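Local coordinates for ribosome maturation protein SDO1 homolog (Methanothermobacter thermautotrophicus, PDB 2WBM) that probably acts in ribosome maturation through ribosome and RNA binding, as an archaeal relative of the Shwachman-Bodian-Diamond syndrome protein, at residues H20-E25 against L42-L47; D26-R31 against G104-T109; R38-V43 against R71-G76; V58-V63 against V96-L101. All coordinates share one frame; numbering follows the deposited sequence.

Contact 1: residues H20-E25 against L42-L47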
loop_
_atom_site.group_PDB
_atom_site.type_symbol
_atom_site.label_atom_id
_atom_site.label_comp_id
_atom_site.label_asym_id
_atom_site.label_seq_id
_atom_site.Cartn_x
_atom_site.Cartn_y
_atom_site.Cartn_z
ATOM N N HIS A 20 -13.275 10.575 -6.488
ATOM C CA HIS A 20 -11.825 10.748 -6.611
ATOM C C HIS A 20 -11.392 11.505 -7.868
ATOM O O HIS A 20 -12.059 11.453 -8.905
ATOM C CB HIS A 20 -11.116 9.386 -6.549
ATOM C CG HIS A 20 -9.622 9.472 -6.638
ATOM N ND1 HIS A 20 -8.826 9.783 -5.555
ATOM C CD2 HIS A 20 -8.779 9.295 -7.683
ATOM C CE1 HIS A 20 -7.559 9.789 -5.927
ATOM N NE2 HIS A 20 -7.502 9.497 -7.215
ATOM N N MET A 21 -10.278 12.224 -7.749
ATOM C CA MET A 21 -9.544 12.736 -8.908
ATOM C C MET A 21 -8.114 13.083 -8.526
ATOM O O MET A 21 -7.861 13.531 -7.410
ATOM C CB MET A 21 -10.222 13.971 -9.505
ATOM C CG MET A 21 -9.719 14.333 -10.907
ATOM S SD MET A 21 -10.415 13.272 -12.191
ATOM C CE MET A 21 -9.648 13.928 -13.660
ATOM N N VAL A 22 -7.179 12.878 -9.452
ATOM C CA VAL A 22 -5.828 13.387 -9.257
ATOM C C VAL A 22 -5.846 14.888 -9.503
ATOM O O VAL A 22 -6.434 15.359 -10.487
ATOM C CB VAL A 22 -4.756 12.664 -10.141
ATOM C CG1 VAL A 22 -4.839 13.061 -11.625
ATOM C CG2 VAL A 22 -3.356 12.915 -9.590
ATOM N N SER A 23 -5.232 15.636 -8.589
ATOM C CA SER A 23 -4.988 17.055 -8.814
ATOM C C SER A 23 -3.969 17.181 -9.945
ATOM O O SER A 23 -3.186 16.252 -10.200
ATOM C CB SER A 23 -4.496 17.746 -7.534
ATOM O OG SER A 23 -3.313 17.144 -7.028
ATOM N N LEU A 24 -3.996 18.310 -10.642
ATOM C CA LEU A 24 -3.029 18.555 -11.711
ATOM C C LEU A 24 -1.599 18.656 -11.170
ATOM O O LEU A 24 -0.642 18.414 -11.891
ATOM C CB LEU A 24 -3.406 19.812 -12.483
ATOM C CG LEU A 24 -4.713 19.697 -13.265
ATOM C CD1 LEU A 24 -5.485 21.009 -13.194
ATOM C CD2 LEU A 24 -4.463 19.256 -14.706
ATOM N N GLU A 25 -1.479 19.006 -9.895
ATOM C CA GLU A 25 -0.197 19.063 -9.201
ATOM C C GLU A 25 0.350 17.649 -8.983
ATOM O O GLU A 25 1.563 17.421 -9.039
ATOM C CB GLU A 25 -0.380 19.774 -7.856
ATOM C CG GLU A 25 0.894 19.975 -7.039
ATOM C CD GLU A 25 0.611 20.315 -5.582
ATOM O OE1 GLU A 25 -0.220 19.624 -4.949
ATOM O OE2 GLU A 25 1.228 21.269 -5.063
ATOM N N LEU A 42 -1.351 12.562 -19.063
ATOM C CA LEU A 42 -1.310 13.023 -17.680
ATOM C C LEU A 42 -2.169 12.075 -16.874
ATOM O O LEU A 42 -3.351 11.882 -17.198
ATOM C CB LEU A 42 -1.862 14.445 -17.572
ATOM C CG LEU A 42 -0.909 15.501 -18.141
ATOM C CD1 LEU A 42 -1.621 16.855 -18.309
ATOM C CD2 LEU A 42 0.278 15.627 -17.188
ATOM N N VAL A 43 -1.573 11.470 -15.852
ATOM C CA VAL A 43 -2.220 10.373 -15.127
ATOM C C VAL A 43 -2.083 10.456 -13.606
ATOM O O VAL A 43 -1.132 11.028 -13.066
ATOM C CB VAL A 43 -1.702 8.956 -15.605
ATOM C CG1 VAL A 43 -2.026 8.703 -17.084
ATOM C CG2 VAL A 43 -0.196 8.782 -15.332
ATOM N N ASP A 44 -3.061 9.876 -12.915
ATOM C CA ASP A 44 -2.999 9.673 -11.481
ATOM C C ASP A 44 -1.885 8.645 -11.223
ATOM O O ASP A 44 -1.937 7.548 -11.774
ATOM C CB ASP A 44 -4.345 9.118 -10.996
ATOM C CG ASP A 44 -4.408 8.935 -9.499
ATOM O OD1 ASP A 44 -3.590 8.169 -8.947
ATOM O OD2 ASP A 44 -5.318 9.522 -8.865
ATOM N N PRO A 45 -0.880 8.998 -10.396
ATOM C CA PRO A 45 0.273 8.097 -10.279
ATOM C C PRO A 45 -0.079 6.789 -9.559
ATOM O O PRO A 45 0.452 5.725 -9.920
ATOM C CB PRO A 45 1.280 8.917 -9.458
ATOM C CG PRO A 45 0.442 9.876 -8.669
ATOM C CD PRO A 45 -0.685 10.241 -9.625
ATOM N N ASP A 46 -0.971 6.865 -8.575
ATOM C CA ASP A 46 -1.370 5.675 -7.815
ATOM C C ASP A 46 -2.164 4.741 -8.728
ATOM O O ASP A 46 -1.897 3.543 -8.797
ATOM C CB ASP A 46 -2.217 6.060 -6.608
ATOM C CG ASP A 46 -1.422 6.794 -5.546
ATOM O OD1 ASP A 46 -0.245 6.440 -5.307
ATOM O OD2 ASP A 46 -1.985 7.724 -4.936
ATOM N N LEU A 47 -3.119 5.304 -9.459
ATOM C CA LEU A 47 -3.955 4.492 -10.335
ATOM C C LEU A 47 -3.176 3.978 -11.543
ATOM O O LEU A 47 -3.405 2.843 -11.974
ATOM C CB LEU A 47 -5.220 5.243 -10.748
ATOM C CG LEU A 47 -6.206 5.524 -9.605
ATOM C CD1 LEU A 47 -7.389 6.340 -10.141
ATOM C CD2 LEU A 47 -6.688 4.243 -8.904
#

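Contact 2: residues D26-R31 against G104-T109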
loop_
_atom_site.group_PDB
_atom_site.type_symbol
_atom_site.label_atom_id
_atom_site.label_comp_id
_atom_site.label_asym_id
_atom_site.label_seq_id
_atom_site.Cartn_x
_atom_site.Cartn_y
_atom_site.Cartn_z
ATOM N N ASP A 26 -0.556 16.705 -8.737
ATOM C CA ASP A 26 -0.170 15.347 -8.404
ATOM C C ASP A 26 -0.079 14.454 -9.639
ATOM O O ASP A 26 0.560 13.402 -9.570
ATOM C CB ASP A 26 -1.120 14.740 -7.356
ATOM C CG ASP A 26 -0.706 15.049 -5.913
ATOM O OD1 ASP A 26 -1.283 14.417 -5.004
ATOM O OD2 ASP A 26 0.178 15.903 -5.670
ATOM N N ALA A 27 -0.670 14.875 -10.763
ATOM C CA ALA A 27 -0.594 14.094 -11.996
ATOM C C ALA A 27 0.847 13.969 -12.429
ATOM O O ALA A 27 1.614 14.922 -12.315
ATOM C CB ALA A 27 -1.417 14.710 -13.126
ATOM N N VAL A 28 1.189 12.790 -12.937
ATOM C CA VAL A 28 2.518 12.524 -13.482
ATOM C C VAL A 28 2.331 12.239 -14.962
ATOM O O VAL A 28 1.195 12.144 -15.451
ATOM C CB VAL A 28 3.242 11.356 -12.715
ATOM C CG1 VAL A 28 3.339 11.684 -11.219
ATOM C CG2 VAL A 28 2.498 10.014 -12.919
ATOM N N ILE A 29 3.431 12.145 -15.686
ATOM C CA ILE A 29 3.369 11.896 -17.104
ATOM C C ILE A 29 3.747 10.453 -17.403
ATOM O O ILE A 29 4.745 9.953 -16.871
ATOM C CB ILE A 29 4.326 12.868 -17.818
ATOM C CG1 ILE A 29 3.739 14.287 -17.752
ATOM C CG2 ILE A 29 4.581 12.415 -19.275
ATOM C CD1 ILE A 29 4.738 15.379 -18.109
ATOM N N ALA A 30 2.936 9.774 -18.208
ATOM C CA ALA A 30 3.351 8.504 -18.803
ATOM C C ALA A 30 3.737 8.805 -20.244
ATOM O O ALA A 30 2.980 9.459 -20.976
ATOM C CB ALA A 30 2.219 7.456 -18.732
ATOM N N ARG A 31 4.916 8.357 -20.635
ATOM C CA ARG A 31 5.521 8.717 -21.914
ATOM C C ARG A 31 5.872 7.458 -22.701
ATOM O O ARG A 31 6.396 6.495 -22.139
ATOM C CB ARG A 31 6.823 9.487 -21.638
ATOM C CG ARG A 31 7.644 9.786 -22.877
ATOM C CD ARG A 31 8.929 10.448 -22.499
ATOM N NE ARG A 31 8.725 11.820 -22.025
ATOM C CZ ARG A 31 9.647 12.546 -21.388
ATOM N NH1 ARG A 31 10.871 12.061 -21.137
ATOM N NH2 ARG A 31 9.359 13.791 -21.025
ATOM N N GLY A 104 5.361 2.199 -21.794
ATOM C CA GLY A 104 6.111 3.449 -21.643
ATOM C C GLY A 104 6.761 3.634 -20.289
ATOM O O GLY A 104 6.915 2.673 -19.514
ATOM N N THR A 105 7.177 4.873 -20.029
ATOM C CA THR A 105 7.892 5.228 -18.798
ATOM C C THR A 105 7.050 6.225 -18.016
ATOM O O THR A 105 6.057 6.733 -18.529
ATOM C CB THR A 105 9.249 5.884 -19.114
ATOM O OG1 THR A 105 9.045 7.027 -19.969
ATOM C CG2 THR A 105 10.190 4.882 -19.788
ATOM N N ILE A 106 7.457 6.491 -16.777
ATOM C CA ILE A 106 6.800 7.487 -15.936
ATOM C C ILE A 106 7.789 8.621 -15.693
ATOM O O ILE A 106 8.948 8.382 -15.344
ATOM C CB ILE A 106 6.375 6.883 -14.572
ATOM C CG1 ILE A 106 5.329 5.772 -14.768
ATOM C CG2 ILE A 106 5.868 7.980 -13.626
ATOM C CD1 ILE A 106 3.984 6.230 -15.311
ATOM N N GLN A 107 7.330 9.849 -15.908
ATOM C CA GLN A 107 8.177 11.023 -15.737
ATOM C C GLN A 107 7.664 11.830 -14.555
ATOM O O GLN A 107 6.460 12.181 -14.509
ATOM C CB GLN A 107 8.155 11.864 -17.026
ATOM C CG GLN A 107 8.486 11.056 -18.297
ATOM C CD GLN A 107 9.883 10.434 -18.270
ATOM O OE1 GLN A 107 10.072 9.286 -18.686
ATOM N NE2 GLN A 107 10.863 11.184 -17.769
ATOM N N LEU A 108 8.570 12.097 -13.621
ATOM C CA LEU A 108 8.291 12.821 -12.389
ATOM C C LEU A 108 9.076 14.108 -12.348
ATOM O O LEU A 108 10.200 14.167 -12.850
ATOM C CB LEU A 108 8.706 11.987 -11.171
ATOM C CG LEU A 108 8.139 10.567 -11.088
ATOM C CD1 LEU A 108 8.646 9.877 -9.851
ATOM C CD2 LEU A 108 6.603 10.564 -11.137
ATOM N N THR A 109 8.523 15.124 -11.684
ATOM C CA THR A 109 9.313 16.333 -11.379
ATOM C C THR A 109 10.203 16.001 -10.180
ATOM O O THR A 109 9.994 14.971 -9.517
ATOM C CB THR A 109 8.406 17.518 -11.018
ATOM O OG1 THR A 109 7.759 17.259 -9.768
ATOM C CG2 THR A 109 7.336 17.743 -12.101
HETATM O O HOH W 1 10.386 14.381 -17.874
#

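Contact 3: residues R38-V43 against R71-G76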
loop_
_atom_site.group_PDB
_atom_site.type_symbol
_atom_site.label_atom_id
_atom_site.label_comp_id
_atom_site.label_asym_id
_atom_site.label_seq_id
_atom_site.Cartn_x
_atom_site.Cartn_y
_atom_site.Cartn_z
ATOM N N ARG A 38 7.734 11.515 -29.027
ATOM C CA ARG A 38 7.046 11.278 -27.758
ATOM C C ARG A 38 5.531 11.466 -27.806
ATOM O O ARG A 38 5.011 12.363 -28.472
ATOM C CB ARG A 38 7.583 12.188 -26.661
ATOM C CG ARG A 38 9.008 11.903 -26.300
ATOM C CD ARG A 38 9.508 12.911 -25.327
ATOM N NE ARG A 38 10.919 12.683 -25.059
ATOM C CZ ARG A 38 11.663 13.429 -24.250
ATOM N NH1 ARG A 38 11.128 14.468 -23.617
ATOM N NH2 ARG A 38 12.941 13.139 -24.086
ATOM N N PHE A 39 4.856 10.577 -27.101
ATOM C CA PHE A 39 3.426 10.612 -26.849
ATOM C C PHE A 39 3.286 10.495 -25.344
ATOM O O PHE A 39 3.889 9.601 -24.709
ATOM C CB PHE A 39 2.722 9.436 -27.535
ATOM C CG PHE A 39 2.798 9.462 -29.041
ATOM C CD1 PHE A 39 1.765 10.025 -29.795
ATOM C CD2 PHE A 39 3.894 8.900 -29.707
ATOM C CE1 PHE A 39 1.814 10.033 -31.186
ATOM C CE2 PHE A 39 3.980 8.915 -31.096
ATOM C CZ PHE A 39 2.926 9.472 -31.859
ATOM N N GLU A 40 2.525 11.411 -24.757
ATOM C CA GLU A 40 2.459 11.546 -23.307
ATOM C C GLU A 40 1.025 11.728 -22.868
ATOM O O GLU A 40 0.229 12.375 -23.568
ATOM C CB GLU A 40 3.259 12.750 -22.830
ATOM C CG GLU A 40 4.778 12.591 -23.118
ATOM C CD GLU A 40 5.630 13.749 -22.679
ATOM O OE1 GLU A 40 5.104 14.766 -22.154
ATOM O OE2 GLU A 40 6.864 13.637 -22.871
ATOM N N VAL A 41 0.721 11.186 -21.695
ATOM C CA VAL A 41 -0.577 11.419 -21.055
ATOM C C VAL A 41 -0.385 11.823 -19.602
ATOM O O VAL A 41 0.637 11.497 -18.998
ATOM C CB VAL A 41 -1.508 10.162 -21.148
ATOM C CG1 VAL A 41 -2.016 9.996 -22.587
ATOM C CG2 VAL A 41 -0.792 8.866 -20.639
ATOM N N LEU A 42 -1.351 12.562 -19.063
ATOM C CA LEU A 42 -1.310 13.023 -17.680
ATOM C C LEU A 42 -2.169 12.075 -16.874
ATOM O O LEU A 42 -3.351 11.882 -17.198
ATOM C CB LEU A 42 -1.862 14.445 -17.572
ATOM C CG LEU A 42 -0.909 15.501 -18.141
ATOM C CD1 LEU A 42 -1.621 16.855 -18.309
ATOM C CD2 LEU A 42 0.278 15.627 -17.188
ATOM N N VAL A 43 -1.573 11.470 -15.852
ATOM C CA VAL A 43 -2.220 10.373 -15.127
ATOM C C VAL A 43 -2.083 10.456 -13.606
ATOM O O VAL A 43 -1.132 11.028 -13.066
ATOM C CB VAL A 43 -1.702 8.956 -15.605
ATOM C CG1 VAL A 43 -2.026 8.703 -17.084
ATOM C CG2 VAL A 43 -0.196 8.782 -15.332
ATOM N N ARG A 71 2.005 15.533 -27.326
ATOM C CA ARG A 71 3.388 15.377 -27.765
ATOM C C ARG A 71 4.284 15.731 -26.586
ATOM O O ARG A 71 5.302 15.080 -26.352
ATOM C CB ARG A 71 3.679 16.307 -28.930
ATOM C CG ARG A 71 2.812 15.967 -30.154
ATOM C CD ARG A 71 3.087 16.937 -31.265
ATOM N NE ARG A 71 4.228 16.510 -32.089
ATOM C CZ ARG A 71 4.907 17.306 -32.909
ATOM N NH1 ARG A 71 4.618 18.597 -32.989
ATOM N NH2 ARG A 71 5.902 16.810 -33.627
ATOM N N ASP A 72 3.916 16.792 -25.863
ATOM C CA ASP A 72 4.628 17.167 -24.646
ATOM C C ASP A 72 3.604 17.669 -23.642
ATOM O O ASP A 72 3.034 18.744 -23.806
ATOM C CB ASP A 72 5.711 18.223 -24.908
ATOM C CG ASP A 72 6.543 18.519 -23.660
ATOM O OD1 ASP A 72 5.953 18.853 -22.615
ATOM O OD2 ASP A 72 7.786 18.409 -23.720
ATOM N N ALA A 73 3.378 16.875 -22.602
ATOM C CA ALA A 73 2.282 17.145 -21.671
ATOM C C ALA A 73 2.524 18.341 -20.759
ATOM O O ALA A 73 1.573 18.966 -20.294
ATOM C CB ALA A 73 1.945 15.892 -20.867
ATOM N N ARG A 74 3.777 18.681 -20.501
ATOM C CA ARG A 74 4.007 19.863 -19.694
ATOM C C ARG A 74 3.911 21.135 -20.537
ATOM O O ARG A 74 3.498 22.169 -20.030
ATOM C CB ARG A 74 5.320 19.781 -18.908
ATOM C CG ARG A 74 5.303 18.736 -17.780
ATOM C CD ARG A 74 4.110 18.893 -16.825
ATOM N NE ARG A 74 4.070 17.833 -15.815
ATOM C CZ ARG A 74 3.049 17.599 -14.991
ATOM N NH1 ARG A 74 1.958 18.347 -15.042
ATOM N NH2 ARG A 74 3.122 16.610 -14.110
ATOM N N LYS A 75 4.267 21.050 -21.810
ATOM C CA LYS A 75 4.224 22.237 -22.661
ATOM C C LYS A 75 2.859 22.408 -23.332
ATOM O O LYS A 75 2.530 23.495 -23.807
ATOM C CB LYS A 75 5.387 22.225 -23.660
ATOM C CG LYS A 75 6.650 22.726 -22.997
ATOM C CD LYS A 75 7.925 22.315 -23.689
ATOM C CE LYS A 75 9.104 22.798 -22.847
ATOM N NZ LYS A 75 10.405 22.321 -23.374
ATOM N N GLY A 76 2.077 21.339 -23.323
ATOM C CA GLY A 76 0.686 21.375 -23.778
ATOM C C GLY A 76 0.488 21.193 -25.270
ATOM O O GLY A 76 -0.613 21.417 -25.788
HETATM O O HOH W 2 8.318 15.605 -24.316
HETATM O O HOH W 3 6.698 16.370 -20.777
#

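Contact 4: residues V58-V63 against V96-L101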
loop_
_atom_site.group_PDB
_atom_site.type_symbol
_atom_site.label_atom_id
_atom_site.label_comp_id
_atom_site.label_asym_id
_atom_site.label_seq_id
_atom_site.Cartn_x
_atom_site.Cartn_y
_atom_site.Cartn_z
ATOM N N VAL A 58 -8.644 -1.492 -12.418
ATOM C CA VAL A 58 -8.660 -0.044 -12.615
ATOM C C VAL A 58 -8.925 0.282 -14.082
ATOM O O VAL A 58 -8.233 -0.212 -14.971
ATOM C CB VAL A 58 -7.312 0.598 -12.182
ATOM C CG1 VAL A 58 -7.296 2.103 -12.452
ATOM C CG2 VAL A 58 -7.030 0.323 -10.710
ATOM N N SER A 59 -9.918 1.125 -14.340
ATOM C CA SER A 59 -10.231 1.515 -15.710
ATOM C C SER A 59 -9.348 2.662 -16.182
ATOM O O SER A 59 -8.980 3.547 -15.399
ATOM C CB SER A 59 -11.699 1.904 -15.839
ATOM O OG SER A 59 -11.867 3.268 -15.515
ATOM N N VAL A 60 -9.022 2.650 -17.472
ATOM C CA VAL A 60 -8.199 3.688 -18.055
ATOM C C VAL A 60 -8.818 5.088 -17.863
ATOM O O VAL A 60 -8.085 6.068 -17.648
ATOM C CB VAL A 60 -7.828 3.382 -19.540
ATOM C CG1 VAL A 60 -9.009 3.567 -20.486
ATOM C CG2 VAL A 60 -6.662 4.243 -19.970
ATOM N N GLU A 61 -10.152 5.168 -17.906
ATOM C CA GLU A 61 -10.858 6.434 -17.702
ATOM C C GLU A 61 -10.565 7.021 -16.319
ATOM O O GLU A 61 -10.484 8.236 -16.165
ATOM C CB GLU A 61 -12.366 6.275 -17.910
ATOM C CG GLU A 61 -12.732 5.974 -19.361
ATOM C CD GLU A 61 -12.829 4.479 -19.675
ATOM O OE1 GLU A 61 -12.206 3.652 -18.968
ATOM O OE2 GLU A 61 -13.541 4.133 -20.642
ATOM N N ASP A 62 -10.375 6.165 -15.323
ATOM C CA ASP A 62 -10.060 6.659 -13.986
ATOM C C ASP A 62 -8.579 7.056 -13.833
ATOM O O ASP A 62 -8.236 7.849 -12.963
ATOM C CB ASP A 62 -10.504 5.664 -12.927
ATOM C CG ASP A 62 -12.033 5.519 -12.877
ATOM O OD1 ASP A 62 -12.758 6.505 -13.155
ATOM O OD2 ASP A 62 -12.505 4.418 -12.581
ATOM N N VAL A 63 -7.722 6.504 -14.680
ATOM C CA VAL A 63 -6.287 6.807 -14.642
ATOM C C VAL A 63 -5.995 8.214 -15.207
ATOM O O VAL A 63 -5.178 8.954 -14.654
ATOM C CB VAL A 63 -5.466 5.738 -15.404
ATOM C CG1 VAL A 63 -3.986 6.104 -15.417
ATOM C CG2 VAL A 63 -5.644 4.365 -14.775
ATOM N N VAL A 96 -5.168 4.519 -26.993
ATOM C CA VAL A 96 -3.738 4.822 -26.989
ATOM C C VAL A 96 -3.152 4.727 -25.573
ATOM O O VAL A 96 -2.053 4.197 -25.371
ATOM C CB VAL A 96 -3.467 6.210 -27.609
ATOM C CG1 VAL A 96 -2.004 6.641 -27.388
ATOM C CG2 VAL A 96 -3.808 6.191 -29.099
ATOM N N THR A 97 -3.884 5.263 -24.601
ATOM C CA THR A 97 -3.375 5.369 -23.230
ATOM C C THR A 97 -2.924 4.032 -22.592
ATOM O O THR A 97 -1.857 3.999 -21.958
ATOM C CB THR A 97 -4.374 6.130 -22.329
ATOM O OG1 THR A 97 -4.461 7.486 -22.775
ATOM C CG2 THR A 97 -3.934 6.090 -20.873
ATOM N N PRO A 98 -3.702 2.938 -22.749
ATOM C CA PRO A 98 -3.241 1.659 -22.164
ATOM C C PRO A 98 -1.898 1.215 -22.722
ATOM O O PRO A 98 -1.106 0.616 -21.986
ATOM C CB PRO A 98 -4.324 0.662 -22.580
ATOM C CG PRO A 98 -5.552 1.492 -22.762
ATOM C CD PRO A 98 -5.067 2.808 -23.304
ATOM N N VAL A 99 -1.633 1.514 -23.996
ATOM C CA VAL A 99 -0.330 1.179 -24.605
ATOM C C VAL A 99 0.786 2.037 -23.984
ATOM O O VAL A 99 1.857 1.521 -23.623
ATOM C CB VAL A 99 -0.341 1.324 -26.147
ATOM C CG1 VAL A 99 0.995 0.858 -26.733
ATOM C CG2 VAL A 99 -1.495 0.492 -26.741
ATOM N N ILE A 100 0.522 3.327 -23.823
ATOM C CA ILE A 100 1.512 4.212 -23.202
ATOM C C ILE A 100 1.788 3.746 -21.766
ATOM O O ILE A 100 2.950 3.635 -21.349
ATOM C CB ILE A 100 1.103 5.687 -23.239
ATOM C CG1 ILE A 100 1.010 6.174 -24.690
ATOM C CG2 ILE A 100 2.122 6.531 -22.461
ATOM C CD1 ILE A 100 0.553 7.632 -24.824
ATOM N N LEU A 101 0.729 3.443 -21.020
ATOM C CA LEU A 101 0.898 2.969 -19.635
ATOM C C LEU A 101 1.664 1.651 -19.516
ATOM O O LEU A 101 2.511 1.466 -18.615
ATOM C CB LEU A 101 -0.465 2.853 -18.939
ATOM C CG LEU A 101 -1.136 4.188 -18.589
ATOM C CD1 LEU A 101 -2.573 3.953 -18.172
ATOM C CD2 LEU A 101 -0.358 4.920 -17.479
#

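Contact 1: residues H20-E25 against L42-L47
The irregular N-terminal segment 20-25 passes over the junction between strand 37-43 and helix 45-52, its backbone coming nearest at Val22 and Asp44, whose CA atoms lie 5.2 Å apart. The junction belongs to the SBDS N-terminal domain, and its motif is a helix N-cap: Asp44 stands just before the helix and accepts the backbone N-H of Leu47 on OD1, N to O 2.9 Å, from above the carboxylate plane. The second oxygen faces the N-terminal segment. His20 NE2 donates to Asp44 OD2 at 2.7 Å in a nearly straight bond (171° at the hydrogen) that lies in the imidazole plane and meets the oxygen almost along its C-O bond. Ring and carboxylate planes are turned 47° from each other, and the two side chains arrive from opposite directions. With CG anti to the backbone N (chi1 -177°), Asp44 can serve both partners at once, one oxygen each, so the cap is also tied to the chain end. His20 directly precedes Met21 and is probably a remnant of the construct, in which case this bond need not occur in the native protein. Val22 packs beside this bond, its CB 3.4 Å from Asp44 OD2, while its CG2 makes the apolar contact, reaching CD of Pro45 at 3.8 Å. Val22 also touches Ala65, in the loop after helix 60-63. Beside its bond to Asp44, His20 rests CD2 against the Leu47 methyl CD1, 4.1 Å away.

Contact 2: residues D26-R31 against G104-T109
Ile29 O receives the N-H of Gln107 at 2.8 Å (N to O), and Ile106 CA also comes to 3.3 Å from that oxygen. It belongs to the antiparallel pairing of strands 28-34 and 105-107, in which Ile29-Gln107 and Arg31-Thr105 are hydrogen-bonded pairs around the non-hydrogen-bonded Ala30-Ile106. On the Arg31 face, the side chains of Arg31 and Gln107 cross at about a right angle with guanidinium and amide stacked, their planes 9° apart. Gln107 CG lies over the centre of the guanidinium, 3.6 Å above its plane, and the bend at chi2 (-61°) lays the amide alongside, with CD nearest Arg31 NH1. Thr105 OG1 donates to Gln107 OE1 at 2.8 Å, which fixes the rotation of the amide, while Arg31 NE forms its salt bridge with Glu40. Cutting Gln107 back to an alanine would probably take the stacked amide off the guanidinium and leave the Thr105 hydroxyl without this acceptor. Leu108, just past strand 105-107, presses CD2 against Val28 CG1 at a tight 3.5 Å. Strand 28-34 is the central strand, flanked on its other edge by strand 37-43, while Leu108 also leans on helix 110-131 and Ile106 on helix 45-52.

Contact 3: residues R38-V43 against R71-G76
Glu40, on the outer strand 37-43 of the three-stranded sheet in the SBDS N-terminal domain, holds a loop whose turn is an Asx motif begun by Asp72. Charged and polar contacts come first. Glu40 OE1 accepts the backbone N-H of Ala73 at 2.8 Å, almost straight at the hydrogen (175°), and is met on its anti side, 32° out of the carboxylate plane. Extended beyond CG, the Glu40 side chain carries its carboxylate out to the loop, and OE2 makes a salt bridge with Arg31 on the neighbouring strand. A leucine in place of Glu40 would probably leave the Ala73 N-H without its acceptor and Arg31 without its countercharge. Asp72 OD1 takes the N-H of Lys75 at 2.9 Å, closing the turn. Its charge lies near that of Glu40, OD1 to OE1 4.2 Å, a proximity that Arg31 and the bridging waters would be expected to ease. Two waters join the acids: one donates to Glu40 OE2 and Asp72 OD2 and accepts from Arg38 NH1, while the other donates to Glu40 OE1 at 2.6 Å and weakly to Asp72 OD1. Arg38 NE turns to Glu33 in a salt bridge. Backbone contact is slighter: Arg71 CA points its hydrogen at Arg38 O, 3.5 Å from CA. Apolar packing follows along the strand. Ala73 CB is directed into the contact, between Glu40 CB and the end of Leu42, whose CG is 4.0 Å from that methyl.

Contact 4: residues V58-V63 against V96-L101
Helix-to-helix packing in the SBDS N-terminal domain joins the single turn 60-63 to helix 93-103, through Val60 and Val63 on one side and Thr97, Pro98 and Leu101 on the other. The contact is made wholly by apolar groups. Val60 CG2 is the chief probe: it abuts the Thr97 methyl CG2 at 3.4 Å, tighter than usual for two carbons, as the two side chains meet at a slant. The same methyl reaches the proline ring, 4.0 Å from Pro98 CD. A chi1 of 73° sets the other Val60 methyl between the backbone N and the carbonyl carbon, so that CG2, anti to the N, is the one presented to helix 93-103. The Thr97 hydroxyl is turned to its own helix, OG1 bonding to Pro93 O, which is consistent with the methyl being the branch left to meet Val60. Pro98 has no N-H to give to the preceding turn, and helix 93-103 is kinked there. The short turn has its own start: Ser59 is its N-cap, OG accepting the N-H of Asp62 at 3.3 Å, and Ser59 O receives the backbone N-H groups of both Asp62 and Val63. One helical turn beyond Thr97, Leu101 and Val63 run alongside each other but point opposite ways. Both residues also touch Ala48, so helix 45-52 borders this end of the contact, while Val63 leans on Val43 and Thr97 on Val41 of strand 37-43. Leu101 and Val63 meet by their branch ends, Val63 CG1 lying 3.8 Å from the Leu101 methyl CD1.

Overall arrangement
The four contacts gather in and around the N-terminal SBDS domain, their centres 9 to 14 Å apart. Contacts 1 and 3 share Leu42 and Val43 on strand 37-43, whose neighbour, strand 28-34, carries contact 2; Val43 N and Val28 O probably bond between them. Contact 4 packs on the sheet face of Ala30 and Val41 through helix 93-103, which runs on into strand 105-107 of contact 2. Contact 3 lies toward the opposite face, where Glu40 meets Arg31. Along the chain, contact 2 encloses both contacts 3 and 4, whereas contacts 1 and 2 interlace. Thus the N-terminal segment, sheet, loop and helices form one compact unit, from which helix 110-131 leads on to the later domains.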